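Local coordinates for protein Fe(2+) transporter FeoB (Methanocaldococcus jannaschii, PDB 2WJI) that is probably the transporter of a GTP-driven ferrous iron uptake system, represented here by its cytosolic G-domain, which binds GDP more tightly than GTP, at residues A[7-12]-A[55-60]; A[14-19]-A[86-91]. All coordinates share one frame; numbering follows the deposited sequence.

Interaction 1 of 2, residues A[7-12]-A[55-60]. With GNP (phosphoaminophosphonic acid-guanylate ester), chain C.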
ATOM      1  N   ALA A   7      -3.268   5.323   4.364  1.00 24.78           N
ATOM      2  CA  ALA A   7      -4.066   4.974   3.192  1.00 23.63           C
ATOM      3  C   ALA A   7      -3.346   3.939   2.342  1.00 24.64           C
ATOM      4  O   ALA A   7      -2.142   4.055   2.124  1.00 29.29           O
ATOM      5  CB  ALA A   7      -4.358   6.218   2.347  1.00 19.13           C
ATOM      6  N   LEU A   8      -4.092   2.938   1.871  1.00 22.25           N
ATOM      7  CA  LEU A   8      -3.591   1.962   0.910  1.00 25.18           C
ATOM      8  C   LEU A   8      -4.003   2.416  -0.489  1.00 24.70           C
ATOM      9  O   LEU A   8      -5.166   2.769  -0.722  1.00 26.27           O
ATOM     10  CB  LEU A   8      -4.185   0.579   1.187  1.00 22.78           C
ATOM     11  CG  LEU A   8      -4.114   0.090   2.641  1.00 26.68           C
ATOM     12  CD1 LEU A   8      -4.737  -1.297   2.792  1.00 25.95           C
ATOM     13  CD2 LEU A   8      -2.677   0.101   3.150  1.00 23.05           C
ATOM     14  N   ILE A   9      -3.061   2.417  -1.419  1.00 19.07           N
ATOM     15  CA  ILE A   9      -3.390   2.823  -2.781  1.00 21.24           C
ATOM     16  C   ILE A   9      -2.557   2.014  -3.743  1.00 22.90           C
ATOM     17  O   ILE A   9      -1.432   1.622  -3.417  1.00 21.91           O
ATOM     18  CB  ILE A   9      -3.163   4.336  -3.009  1.00 23.88           C
ATOM     19  CG1 ILE A   9      -3.892   4.807  -4.282  1.00 25.34           C
ATOM     20  CG2 ILE A   9      -1.675   4.659  -3.079  1.00 27.81           C
ATOM     21  CD1 ILE A   9      -3.830   6.305  -4.499  1.00 34.84           C
ATOM     22  N   GLY A  10      -3.127   1.716  -4.908  1.00 22.82           N
ATOM     23  CA  GLY A  10      -2.452   0.914  -5.912  1.00 23.91           C
ATOM     24  C   GLY A  10      -3.356   0.515  -7.078  1.00 25.33           C
ATOM     25  O   GLY A  10      -4.574   0.675  -7.021  1.00 24.49           O
ATOM     26  N   ASN A  11      -2.750  -0.012  -8.131  1.00 24.98           N
ATOM     27  CA  ASN A  11      -3.482  -0.514  -9.304  1.00 24.47           C
ATOM     28  C   ASN A  11      -4.568  -1.533  -8.959  1.00 22.73           C
ATOM     29  O   ASN A  11      -4.469  -2.247  -7.958  1.00 24.84           O
ATOM     30  CB  ASN A  11      -2.504  -1.174 -10.283  1.00 20.76           C
ATOM     31  CG  ASN A  11      -1.560  -0.185 -10.931  1.00 27.50           C
ATOM     32  OD1 ASN A  11      -1.665   1.028 -10.725  1.00 31.59           O
ATOM     33  ND2 ASN A  11      -0.620  -0.700 -11.715  1.00 32.52           N
ATOM     34  N   PRO A  12      -5.617  -1.604  -9.787  1.00 23.07           N
ATOM     35  CA  PRO A  12      -6.552  -2.727  -9.647  1.00 26.75           C
ATOM     36  C   PRO A  12      -5.835  -4.069  -9.508  1.00 26.18           C
ATOM     37  O   PRO A  12      -4.835  -4.330 -10.191  1.00 26.40           O
ATOM     38  CB  PRO A  12      -7.313  -2.702 -10.974  1.00 24.20           C
ATOM     39  CG  PRO A  12      -7.313  -1.249 -11.368  1.00 28.17           C
ATOM     40  CD  PRO A  12      -6.019  -0.666 -10.850  1.00 25.52           C
ATOM     41  N   VAL A  55      -7.287   3.152   5.655  1.00 29.58           N
ATOM     42  CA  VAL A  55      -8.320   3.313   4.642  1.00 30.33           C
ATOM     43  C   VAL A  55      -7.838   2.729   3.317  1.00 32.19           C
ATOM     44  O   VAL A  55      -6.705   2.979   2.892  1.00 29.73           O
ATOM     45  CB  VAL A  55      -8.723   4.792   4.454  1.00 40.77           C
ATOM     46  CG1 VAL A  55      -7.535   5.607   3.991  1.00 46.45           C
ATOM     47  CG2 VAL A  55      -9.866   4.910   3.462  1.00 40.55           C
ATOM     48  N   ASP A  56      -8.705   1.943   2.682  1.00 30.14           N
ATOM     49  CA  ASP A  56      -8.395   1.264   1.435  1.00 27.85           C
ATOM     50  C   ASP A  56      -9.018   2.088   0.315  1.00 30.30           C
ATOM     51  O   ASP A  56     -10.241   2.142   0.190  1.00 28.69           O
ATOM     52  CB  ASP A  56      -8.993  -0.142   1.464  1.00 29.90           C
ATOM     53  CG  ASP A  56      -8.442  -1.051   0.366  1.00 34.13           C
ATOM     54  OD1 ASP A  56      -7.627  -0.587  -0.457  1.00 32.52           O
ATOM     55  OD2 ASP A  56      -8.828  -2.245   0.331  1.00 33.60           O
ATOM     56  N   LEU A  57      -8.175   2.749  -0.472  1.00 26.63           N
ATOM     57  CA  LEU A  57      -8.644   3.613  -1.554  1.00 28.15           C
ATOM     58  C   LEU A  57      -8.914   2.806  -2.814  1.00 27.51           C
ATOM     59  O   LEU A  57      -8.282   1.756  -3.044  1.00 25.50           O
ATOM     60  CB  LEU A  57      -7.634   4.735  -1.842  1.00 27.70           C
ATOM     61  CG  LEU A  57      -7.372   5.738  -0.709  1.00 32.18           C
ATOM     62  CD1 LEU A  57      -6.178   6.637  -1.034  1.00 32.81           C
ATOM     63  CD2 LEU A  57      -8.610   6.580  -0.414  1.00 38.64           C
ATOM     64  N   PRO A  58      -9.861   3.289  -3.635  1.00 28.42           N
ATOM     65  CA  PRO A  58     -10.238   2.621  -4.879  1.00 28.01           C
ATOM     66  C   PRO A  58      -9.028   2.416  -5.778  1.00 29.68           C
ATOM     67  O   PRO A  58      -8.168   3.301  -5.866  1.00 27.10           O
ATOM     68  CB  PRO A  58     -11.214   3.613  -5.532  1.00 33.22           C
ATOM     69  CG  PRO A  58     -11.738   4.446  -4.404  1.00 37.63           C
ATOM     70  CD  PRO A  58     -10.617   4.539  -3.414  1.00 34.00           C
ATOM     71  N   GLY A  59      -8.963   1.258  -6.427  1.00 27.34           N
ATOM     72  CA  GLY A  59      -7.875   0.937  -7.333  1.00 28.30           C
ATOM     73  C   GLY A  59      -7.781   1.932  -8.473  1.00 30.39           C
ATOM     74  O   GLY A  59      -8.782   2.242  -9.134  1.00 24.96           O
ATOM     75  N   VAL A  60      -6.576   2.439  -8.706  1.00 30.87           N
ATOM     76  CA  VAL A  60      -6.354   3.413  -9.769  1.00 28.07           C
ATOM     77  C   VAL A  60      -5.036   3.130 -10.477  1.00 31.02           C
ATOM     78  O   VAL A  60      -4.121   2.547  -9.887  1.00 30.46           O
ATOM     79  CB  VAL A  60      -6.348   4.857  -9.228  1.00 26.36           C
ATOM     80  CG1 VAL A  60      -7.747   5.256  -8.752  1.00 25.35           C
ATOM     81  CG2 VAL A  60      -5.334   5.006  -8.093  1.00 25.70           C
TER
HETATM   82  PG  GNP C1166      -9.313  -4.212  -6.539  1.00 32.59           P
HETATM   83  O1G GNP C1166      -9.914  -3.659  -5.287  1.00 29.73           O
HETATM   84  O2G GNP C1166      -8.521  -3.189  -7.333  1.00 29.98           O
HETATM   85  O3G GNP C1166     -10.524  -4.751  -7.261  1.00 37.89           O
HETATM   86  N3B GNP C1166      -8.348  -5.450  -6.207  1.00 31.56           N
HETATM   87  PB  GNP C1166      -7.357  -5.614  -4.959  1.00 31.59           P
HETATM   88  O1B GNP C1166      -6.197  -4.718  -5.132  1.00 27.88           O
HETATM   89  O2B GNP C1166      -8.129  -5.422  -3.732  1.00 26.02           O
HETATM   90  O3A GNP C1166      -6.818  -7.055  -4.956  1.00 30.98           O
HETATM   91  PA  GNP C1166      -7.262  -8.225  -4.045  1.00 32.39           P
HETATM   92  O1A GNP C1166      -6.580  -8.103  -2.731  1.00 36.74           O
HETATM   93  O2A GNP C1166      -8.735  -8.375  -4.012  1.00 26.57           O
HETATM   94  O5' GNP C1166      -6.672  -9.502  -4.733  1.00 43.44           O
HETATM   95  C5' GNP C1166      -6.558  -9.549  -6.150  1.00 41.36           C
HETATM   96  C4' GNP C1166      -6.084 -10.925  -6.580  1.00 38.57           C
HETATM   97  O4' GNP C1166      -4.658 -11.072  -6.345  1.00 31.70           O
HETATM   98  C3' GNP C1166      -6.758 -12.085  -5.854  1.00 39.43           C
HETATM   99  O3' GNP C1166      -6.878 -13.189  -6.744  1.00 44.20           O
HETATM  100  C2' GNP C1166      -5.757 -12.410  -4.765  1.00 36.88           C
HETATM  101  O2' GNP C1166      -5.833 -13.760  -4.362  1.00 42.39           O
HETATM  102  C1' GNP C1166      -4.450 -12.184  -5.510  1.00 30.41           C
HETATM  103  N9  GNP C1166      -3.354 -11.931  -4.590  1.00 29.52           N
HETATM  104  C8  GNP C1166      -3.349 -11.042  -3.539  1.00 32.81           C
HETATM  105  N7  GNP C1166      -2.223 -11.048  -2.878  1.00 31.57           N
HETATM  106  C5  GNP C1166      -1.443 -12.009  -3.521  1.00 28.46           C
HETATM  107  C6  GNP C1166      -0.126 -12.457  -3.254  1.00 30.48           C
HETATM  108  O6  GNP C1166       0.645 -12.084  -2.354  1.00 32.23           O
HETATM  109  N1  GNP C1166       0.288 -13.449  -4.148  1.00 22.50           N
HETATM  110  C2  GNP C1166      -0.481 -13.946  -5.177  1.00 30.08           C
HETATM  111  N2  GNP C1166       0.086 -14.902  -5.938  1.00 26.42           N
HETATM  112  N3  GNP C1166      -1.715 -13.529  -5.440  1.00 32.81           N
HETATM  113  C4  GNP C1166      -2.131 -12.567  -4.576  1.00 30.18           C
HETATM  114  O   HOH W   1      -5.942   2.404  -4.485  1.00 29.30           O
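The carbonyl of Leu8 takes Leu57 N in its own plane, Leu57 N to Leu8 O being 3.0 Å, and the flat carboxylate of Asp56 approaches Leu8 with OD1, 4.0 Å from Leu8 CB, on the sheet face that Leu8 and Asp56 share. Further along, Val60 N stands above the plane of the Gly10 carbonyl, 41° out of it, in a longer bond of 3.2 Å to Gly10 O. Before both, Leu8 N donates to Val55 O in a straight bond of 2.8 Å, which belongs to the parallel pairing of the two strands. Where the chains part, a water takes the N-H of Gly10 and donates to Pro58 O. Ala7 and Val55 point to the other face, where the small CB of Ala7 lets Val55 CG1 in to 3.6 Å. Ile9 carries CG1 anti to its backbone N (chi1 -163°), which brings CD1 within 4.1 Å of Val60 CG2 and close to Leu57 CD1, a branched apolar cluster suited to a buried place. Residues 56-59 have the sequence of the DxxG (G3) motif of GTPases, and a nucleotide-binding role is predicted for them. Glycine suits position 59, since a CB there would press on Pro12 CA and clash with O2G of the bound GTP analogue. Strand 3-9 runs beside strand 50-56, with helix 68-80 laying Tyr76 over Ala7 and Val55, while helix 16-24 meets Leu8 and Asp56 through Phe20 and helix 94-106 reaches Ile9 through Leu104.

Interaction 2 of 2, residues A[14-19]-A[86-91]. With MG (magnesium ion), chain D; GNP (phosphoaminophosphonic acid-guanylate ester), chain C.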
ATOM      1  N   VAL A  14      -3.947  -5.561  -7.273  1.00 27.20           N
ATOM      2  CA  VAL A  14      -2.607  -5.753  -6.698  1.00 25.68           C
ATOM      3  C   VAL A  14      -2.590  -6.449  -5.340  1.00 28.35           C
ATOM      4  O   VAL A  14      -1.536  -6.919  -4.900  1.00 29.47           O
ATOM      5  CB  VAL A  14      -1.791  -4.442  -6.588  1.00 24.91           C
ATOM      6  CG1 VAL A  14      -1.536  -3.870  -7.969  1.00 22.24           C
ATOM      7  CG2 VAL A  14      -2.508  -3.420  -5.684  1.00 26.79           C
ATOM      8  N   GLY A  15      -3.744  -6.530  -4.689  1.00 27.14           N
ATOM      9  CA  GLY A  15      -3.824  -7.136  -3.369  1.00 27.27           C
ATOM     10  C   GLY A  15      -4.152  -6.140  -2.267  1.00 29.11           C
ATOM     11  O   GLY A  15      -3.782  -6.323  -1.102  1.00 24.14           O
ATOM     12  N   LYS A  16      -4.855  -5.072  -2.620  1.00 27.52           N
ATOM     13  CA  LYS A  16      -5.202  -4.085  -1.611  1.00 27.48           C
ATOM     14  C   LYS A  16      -6.093  -4.683  -0.524  1.00 25.97           C
ATOM     15  O   LYS A  16      -5.799  -4.546   0.658  1.00 26.28           O
ATOM     16  CB  LYS A  16      -5.850  -2.845  -2.234  1.00 22.54           C
ATOM     17  CG  LYS A  16      -4.924  -2.057  -3.150  1.00 23.12           C
ATOM     18  CD  LYS A  16      -5.630  -0.804  -3.714  1.00 26.29           C
ATOM     19  CE  LYS A  16      -6.846  -1.161  -4.571  1.00 25.44           C
ATOM     20  NZ  LYS A  16      -6.487  -1.985  -5.766  1.00 23.62           N
ATOM     21  N   SER A  17      -7.177  -5.343  -0.925  1.00 28.56           N
ATOM     22  CA  SER A  17      -8.104  -5.923   0.048  1.00 30.29           C
ATOM     23  C   SER A  17      -7.446  -7.025   0.874  1.00 31.66           C
ATOM     24  O   SER A  17      -7.668  -7.109   2.081  1.00 30.69           O
ATOM     25  CB  SER A  17      -9.344  -6.482  -0.649  1.00 35.31           C
ATOM     26  OG  SER A  17     -10.197  -5.440  -1.075  1.00 35.62           O
ATOM     27  N   THR A  18      -6.649  -7.864   0.214  1.00 26.96           N
ATOM     28  CA  THR A  18      -5.925  -8.949   0.880  1.00 26.03           C
ATOM     29  C   THR A  18      -5.043  -8.389   1.999  1.00 33.17           C
ATOM     30  O   THR A  18      -5.014  -8.912   3.117  1.00 29.77           O
ATOM     31  CB  THR A  18      -5.055  -9.739  -0.123  1.00 27.23           C
ATOM     32  OG1 THR A  18      -5.888 -10.307  -1.140  1.00 31.49           O
ATOM     33  CG2 THR A  18      -4.290 -10.865   0.578  1.00 23.31           C
ATOM     34  N   ILE A  19      -4.333  -7.309   1.694  1.00 31.86           N
ATOM     35  CA  ILE A  19      -3.486  -6.660   2.683  1.00 30.30           C
ATOM     36  C   ILE A  19      -4.312  -5.944   3.754  1.00 30.49           C
ATOM     37  O   ILE A  19      -3.983  -6.015   4.934  1.00 32.36           O
ATOM     38  CB  ILE A  19      -2.467  -5.719   2.012  1.00 28.07           C
ATOM     39  CG1 ILE A  19      -1.384  -6.563   1.333  1.00 27.75           C
ATOM     40  CG2 ILE A  19      -1.868  -4.748   3.029  1.00 25.57           C
ATOM     41  CD1 ILE A  19      -0.581  -5.832   0.275  1.00 28.25           C
ATOM     42  N   VAL A  86       0.610   4.039   1.757  1.00 25.52           N
ATOM     43  CA  VAL A  86       1.220   2.752   1.481  1.00 21.77           C
ATOM     44  C   VAL A  86       0.877   2.367   0.042  1.00 27.32           C
ATOM     45  O   VAL A  86      -0.251   1.966  -0.262  1.00 28.01           O
ATOM     46  CB  VAL A  86       0.752   1.652   2.470  1.00 17.23           C
ATOM     47  CG1 VAL A  86       1.366   0.321   2.111  1.00 22.71           C
ATOM     48  CG2 VAL A  86       1.125   2.010   3.904  1.00 17.95           C
ATOM     49  N   ASN A  87       1.848   2.519  -0.850  1.00 24.28           N
ATOM     50  CA  ASN A  87       1.626   2.243  -2.262  1.00 28.19           C
ATOM     51  C   ASN A  87       1.885   0.761  -2.513  1.00 24.29           C
ATOM     52  O   ASN A  87       3.034   0.288  -2.461  1.00 21.38           O
ATOM     53  CB  ASN A  87       2.518   3.143  -3.125  1.00 27.05           C
ATOM     54  CG  ASN A  87       2.336   2.915  -4.621  1.00 32.78           C
ATOM     55  OD1 ASN A  87       1.294   2.436  -5.093  1.00 32.82           O
ATOM     56  ND2 ASN A  87       3.365   3.273  -5.382  1.00 28.78           N
ATOM     57  N   ILE A  88       0.803   0.024  -2.746  1.00 22.94           N
ATOM     58  CA  ILE A  88       0.907  -1.415  -2.971  1.00 24.93           C
ATOM     59  C   ILE A  88       1.132  -1.666  -4.447  1.00 21.99           C
ATOM     60  O   ILE A  88       0.374  -1.181  -5.292  1.00 21.54           O
ATOM     61  CB  ILE A  88      -0.350  -2.156  -2.490  1.00 23.21           C
ATOM     62  CG1 ILE A  88      -0.503  -1.963  -0.976  1.00 28.02           C
ATOM     63  CG2 ILE A  88      -0.265  -3.641  -2.860  1.00 27.09           C
ATOM     64  CD1 ILE A  88      -1.902  -2.195  -0.454  1.00 31.66           C
ATOM     65  N   VAL A  89       2.191  -2.404  -4.752  1.00 22.57           N
ATOM     66  CA  VAL A  89       2.575  -2.676  -6.127  1.00 26.94           C
ATOM     67  C   VAL A  89       2.738  -4.178  -6.371  1.00 30.64           C
ATOM     68  O   VAL A  89       3.125  -4.929  -5.470  1.00 33.19           O
ATOM     69  CB  VAL A  89       3.879  -1.930  -6.493  1.00 30.93           C
ATOM     70  CG1 VAL A  89       3.767  -0.452  -6.123  1.00 37.55           C
ATOM     71  CG2 VAL A  89       5.061  -2.554  -5.799  1.00 30.17           C
ATOM     72  N   ASP A  90       2.424  -4.609  -7.590  1.00 27.85           N
ATOM     73  CA  ASP A  90       2.536  -6.014  -7.971  1.00 24.73           C
ATOM     74  C   ASP A  90       3.957  -6.275  -8.441  1.00 25.47           C
ATOM     75  O   ASP A  90       4.416  -5.667  -9.406  1.00 28.84           O
ATOM     76  CB  ASP A  90       1.523  -6.331  -9.080  1.00 28.32           C
ATOM     77  CG  ASP A  90       1.524  -7.807  -9.498  1.00 36.29           C
ATOM     78  OD1 ASP A  90       2.425  -8.576  -9.087  1.00 33.61           O
ATOM     79  OD2 ASP A  90       0.608  -8.196 -10.259  1.00 35.06           O
ATOM     80  N   ALA A  91       4.659  -7.172  -7.747  1.00 26.96           N
ATOM     81  CA  ALA A  91       6.043  -7.499  -8.089  1.00 26.04           C
ATOM     82  C   ALA A  91       6.181  -8.025  -9.514  1.00 27.86           C
ATOM     83  O   ALA A  91       7.258  -7.939 -10.099  1.00 33.06           O
ATOM     84  CB  ALA A  91       6.616  -8.506  -7.112  1.00 22.20           C
TER
HETATM   85 MG    MG D1167     -10.096  -4.637  -3.322  1.00 35.34          MG
HETATM   86  PG  GNP C1166      -9.313  -4.212  -6.539  1.00 32.59           P
HETATM   87  O1G GNP C1166      -9.914  -3.659  -5.287  1.00 29.73           O
HETATM   88  O2G GNP C1166      -8.521  -3.189  -7.333  1.00 29.98           O
HETATM   89  O3G GNP C1166     -10.524  -4.751  -7.261  1.00 37.89           O
HETATM   90  N3B GNP C1166      -8.348  -5.450  -6.207  1.00 31.56           N
HETATM   91  PB  GNP C1166      -7.357  -5.614  -4.959  1.00 31.59           P
HETATM   92  O1B GNP C1166      -6.197  -4.718  -5.132  1.00 27.88           O
HETATM   93  O2B GNP C1166      -8.129  -5.422  -3.732  1.00 26.02           O
HETATM   94  O3A GNP C1166      -6.818  -7.055  -4.956  1.00 30.98           O
HETATM   95  PA  GNP C1166      -7.262  -8.225  -4.045  1.00 32.39           P
HETATM   96  O1A GNP C1166      -6.580  -8.103  -2.731  1.00 36.74           O
HETATM   97  O2A GNP C1166      -8.735  -8.375  -4.012  1.00 26.57           O
HETATM   98  O5' GNP C1166      -6.672  -9.502  -4.733  1.00 43.44           O
HETATM   99  C5' GNP C1166      -6.558  -9.549  -6.150  1.00 41.36           C
HETATM  100  C4' GNP C1166      -6.084 -10.925  -6.580  1.00 38.57           C
HETATM  101  O4' GNP C1166      -4.658 -11.072  -6.345  1.00 31.70           O
HETATM  102  C3' GNP C1166      -6.758 -12.085  -5.854  1.00 39.43           C
HETATM  103  O3' GNP C1166      -6.878 -13.189  -6.744  1.00 44.20           O
HETATM  104  C2' GNP C1166      -5.757 -12.410  -4.765  1.00 36.88           C
HETATM  105  O2' GNP C1166      -5.833 -13.760  -4.362  1.00 42.39           O
HETATM  106  C1' GNP C1166      -4.450 -12.184  -5.510  1.00 30.41           C
HETATM  107  N9  GNP C1166      -3.354 -11.931  -4.590  1.00 29.52           N
HETATM  108  C8  GNP C1166      -3.349 -11.042  -3.539  1.00 32.81           C
HETATM  109  N7  GNP C1166      -2.223 -11.048  -2.878  1.00 31.57           N
HETATM  110  C5  GNP C1166      -1.443 -12.009  -3.521  1.00 28.46           C
HETATM  111  C6  GNP C1166      -0.126 -12.457  -3.254  1.00 30.48           C
HETATM  112  O6  GNP C1166       0.645 -12.084  -2.354  1.00 32.23           O
HETATM  113  N1  GNP C1166       0.288 -13.449  -4.148  1.00 22.50           N
HETATM  114  C2  GNP C1166      -0.481 -13.946  -5.177  1.00 30.08           C
HETATM  115  N2  GNP C1166       0.086 -14.902  -5.938  1.00 26.42           N
HETATM  116  N3  GNP C1166      -1.715 -13.529  -5.440  1.00 32.81           N
HETATM  117  C4  GNP C1166      -2.131 -12.567  -4.576  1.00 30.18           C
HETATM  118  O   HOH W   2     -10.961  -6.902  -3.869  1.00 37.87           O
HETATM  119  O   HOH W   3     -12.277  -4.208  -3.022  1.00 31.86           O
HETATM  120  O   HOH W   4      -9.307  -2.751  -2.202  1.00 32.04           O
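The P-loop (Walker A motif) and first turn of helix 16-24 rest on strand 84-90, with Val14 and Ile19 closing on Ile88. Val14 CG2 lies 3.6 Å from Ile88 CG2, the two side chains crossing obliquely. Ile19 comes tip to tip, its CD1 3.8 Å from the same CG2, and Ile88 CD1 reaches the foot of Lys16. Branched apolar side chains suit this buried seam, which is held by van der Waals contact, while the backbone N-H groups from Gly15 to Thr18 turn to the nucleotide. Gly15, the N-cap residue, has backbone angles that would jam any CB against the preceding carbonyl O. Its N and that of Lys16 both donate to O1B of the GTP analogue, the latter at 2.9 Å. Lys16 bends at chi3 and chi4 (-62° and -61°), curling its NZ back to bridge O1B and O2G, each at 2.8 Å, and also to bond Asn11 O. O1B is thus gripped by three donors, and a methionine in place of Lys16 would probably leave O2G and O1B without this shared donor and the phosphates with one positive partner fewer. Ser17 OG binds the magnesium ion at 2.4 Å, beside O1G, O2B and three waters, while Thr18 gives both its N and OG1 to O1A. Strand 84-90 lies between strands 3-9 and 111-116: Leu8 of the first packs on Ile88, Asn116 of the second bonds Val14 O, and Leu144 and Ala146 in the loops border Ile19.

In the fold
Interactions 1 and 2 have centres about 8 Å apart and occupy the same end of the sheet in the FeoB G-domain. Their segments alternate along the chain, in the order 7-12, 14-19, 55-60, 86-91, so the loop after strand 3-9 is shared out between them and leads into helix 16-24. Strand 3-9 sits between strands 50-56 and 84-90 and joins the two contacts directly, with probable hydrogen bonds from Val86 N to Ala7 O and from Ile88 N to Ile9 O, both 2.8 Å. Together they bring the P-loop onto the phosphates of the nucleotide and the DxxG segment close to the gamma-phosphate, the layout of a P-loop GTPase.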